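Local coordinates for protein gigastasin (Haementeria ghilianii, PDB 5UBM) that probably inhibits serine proteases, as other leech proteins of the antistasin family do, through small disulfide-rich domains, at residues C83-K88 with E104-N109. Numbering follows the deposited sequence.
Sequences CTYGFK and ETACVN
Tyr-85 and Ala-106 meet through their side chains where two type I turns come together. The Ala-106 methyl lies against the inner part of the tyrosine. Ala-106 CB is 3.7 Å from Tyr-85 CB and also 3.7 Å from Tyr-85 CD1. It approaches the ring obliquely. Tyr-85 CG is anti to its carbonyl carbon (chi1 -65°), which swings the ring so that CD1 also reaches the methyl. The backbones are close here, with the CA atoms of Tyr-85 and Ala-106 5.0 Å apart.

A second, looser touch is made by Lys-88. Its chain is extended, with CG anti to the backbone N (chi1 -179°), and bends only at the last torsion. This carries the amine across Thr-105, where Lys-88 NZ lies 4.1 Å from Thr-105 CG2. The hydroxyl of Thr-105 has other partners: OG1 hydrogen-bonds with Asn-101 OD1 and Thr-102 N, and Asn-101 ND2 hydrogen-bonds to Tyr-85 O, so the Asn-101 side chain links both segments.

Each turn is closed by its own backbone hydrogen bond: Gly-86 N to Cys-83 O is 3.1 Å, and Val-108 N to Thr-105 O is 3.1 Å. Arg-52 holds 104-109 by hydrogen bonds from NH1 to Ala-106 O and from NH2 to Asn-109 O, while disulfides tie Cys-83 to Cys-100 of strand 99-100 and Cys-107 to Cys-118 of strand 117-119.

The contact thus lays the loop between strands 99-100 and 117-119 against the turn leading into strand 87-89. Lys-88 of that strand forms backbone hydrogen bonds with Ala-96 of strand 95-96 and Thr-99 of strand 99-100.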
loop_
_atom_site.group_PDB
_atom_site.type_symbol
_atom_site.label_atom_id
_atom_site.label_comp_id
_atom_site.label_asym_id
_atom_site.label_seq_id
_atom_site.Cartn_x
_atom_site.Cartn_y
_atom_site.Cartn_z
ATOM N N CYS C 83 -17.307 -9.688 10.957
ATOM C CA CYS C 83 -18.698 -9.660 10.493
ATOM C C CYS C 83 -19.512 -8.564 11.168
ATOM O O CYS C 83 -19.573 -8.491 12.397
ATOM C CB CYS C 83 -19.379 -11.013 10.737
ATOM S SG CYS C 83 -18.810 -12.382 9.690
ATOM N N THR C 84 -20.151 -7.729 10.355
ATOM C CA THR C 84 -20.984 -6.642 10.860
ATOM C C THR C 84 -22.082 -7.139 11.801
ATOM O O THR C 84 -22.329 -6.543 12.846
ATOM C CB THR C 84 -21.635 -5.860 9.704
ATOM O OG1 THR C 84 -20.648 -5.563 8.707
ATOM C CG2 THR C 84 -22.239 -4.567 10.214
ATOM N N TYR C 85 -22.736 -8.234 11.433
ATOM C CA TYR C 85 -23.807 -8.782 12.256
ATOM C C TYR C 85 -23.366 -10.050 12.978
ATOM O O TYR C 85 -24.195 -10.870 13.381
ATOM C CB TYR C 85 -25.046 -9.064 11.402
ATOM C CG TYR C 85 -25.667 -7.815 10.822
ATOM C CD1 TYR C 85 -26.398 -6.944 11.623
ATOM C CD2 TYR C 85 -25.522 -7.503 9.477
ATOM C CE1 TYR C 85 -26.966 -5.796 11.100
ATOM C CE2 TYR C 85 -26.087 -6.356 8.948
ATOM C CZ TYR C 85 -26.807 -5.508 9.763
ATOM O OH TYR C 85 -27.372 -4.369 9.238
ATOM N N GLY C 86 -22.055 -10.199 13.145
ATOM C CA GLY C 86 -21.501 -11.372 13.795
ATOM C C GLY C 86 -21.464 -12.580 12.876
ATOM O O GLY C 86 -22.076 -12.589 11.802
ATOM N N PHE C 87 -20.730 -13.604 13.294
ATOM C CA PHE C 87 -20.673 -14.848 12.535
ATOM C C PHE C 87 -21.993 -15.603 12.643
ATOM O O PHE C 87 -22.638 -15.608 13.696
ATOM C CB PHE C 87 -19.519 -15.725 13.023
ATOM C CG PHE C 87 -18.177 -15.327 12.474
ATOM C CD1 PHE C 87 -17.520 -14.202 12.955
ATOM C CD2 PHE C 87 -17.565 -16.084 11.489
ATOM C CE1 PHE C 87 -16.282 -13.834 12.454
ATOM C CE2 PHE C 87 -16.323 -15.726 10.985
ATOM C CZ PHE C 87 -15.681 -14.597 11.465
ATOM N N LYS C 88 -22.400 -16.226 11.542
ATOM C CA LYS C 88 -23.578 -17.073 11.553
ATOM C C LYS C 88 -23.317 -18.282 12.437
ATOM O O LYS C 88 -22.363 -19.026 12.212
ATOM C CB LYS C 88 -23.946 -17.511 10.139
ATOM C CG LYS C 88 -25.183 -18.387 10.079
ATOM C CD LYS C 88 -25.663 -18.574 8.652
ATOM C CE LYS C 88 -27.005 -19.283 8.621
ATOM N NZ LYS C 88 -28.009 -18.596 9.483
ATOM N N GLU C 104 -30.872 -10.090 9.564
ATOM C CA GLU C 104 -32.021 -10.854 10.038
ATOM C C GLU C 104 -31.617 -11.979 10.991
ATOM O O GLU C 104 -32.357 -12.315 11.915
ATOM C CB GLU C 104 -32.788 -11.444 8.849
ATOM C CG GLU C 104 -32.750 -10.606 7.568
ATOM C CD GLU C 104 -33.116 -9.142 7.770
ATOM O OE1 GLU C 104 -34.024 -8.845 8.579
ATOM O OE2 GLU C 104 -32.491 -8.284 7.108
ATOM N N THR C 105 -30.453 -12.576 10.749
ATOM C CA THR C 105 -29.983 -13.685 11.573
ATOM C C THR C 105 -28.949 -13.204 12.582
ATOM O O THR C 105 -28.284 -14.007 13.242
ATOM C CB THR C 105 -29.382 -14.825 10.715
ATOM O OG1 THR C 105 -28.161 -14.387 10.099
ATOM C CG2 THR C 105 -30.373 -15.251 9.644
ATOM N N ALA C 106 -28.834 -11.885 12.699
ATOM C CA ALA C 106 -27.885 -11.258 13.609
ATOM C C ALA C 106 -28.127 -11.686 15.049
ATOM O O ALA C 106 -27.184 -11.896 15.812
ATOM C CB ALA C 106 -27.966 -9.748 13.489
ATOM N N CYS C 107 -29.398 -11.815 15.410
ATOM C CA CYS C 107 -29.784 -12.208 16.759
ATOM C C CYS C 107 -30.360 -13.623 16.790
ATOM O O CYS C 107 -31.014 -14.019 17.755
ATOM C CB CYS C 107 -30.792 -11.209 17.333
ATOM S SG CYS C 107 -30.081 -9.588 17.710
ATOM N N VAL C 108 -30.113 -14.382 15.730
ATOM C CA VAL C 108 -30.512 -15.782 15.691
ATOM C C VAL C 108 -29.364 -16.658 16.184
ATOM O O VAL C 108 -28.233 -16.531 15.709
ATOM C CB VAL C 108 -30.925 -16.211 14.275
ATOM C CG1 VAL C 108 -31.123 -17.715 14.214
ATOM C CG2 VAL C 108 -32.183 -15.481 13.859
ATOM N N ASN C 109 -29.669 -17.535 17.140
ATOM C CA ASN C 109 -28.673 -18.375 17.801
ATOM C C ASN C 109 -27.644 -17.530 18.535
ATOM O O ASN C 109 -26.481 -17.455 18.142
ATOM C CB ASN C 109 -27.985 -19.307 16.801
ATOM C CG ASN C 109 -28.909 -20.391 16.286
ATOM O OD1 ASN C 109 -29.584 -21.066 17.062
ATOM N ND2 ASN C 109 -28.955 -20.554 14.970
#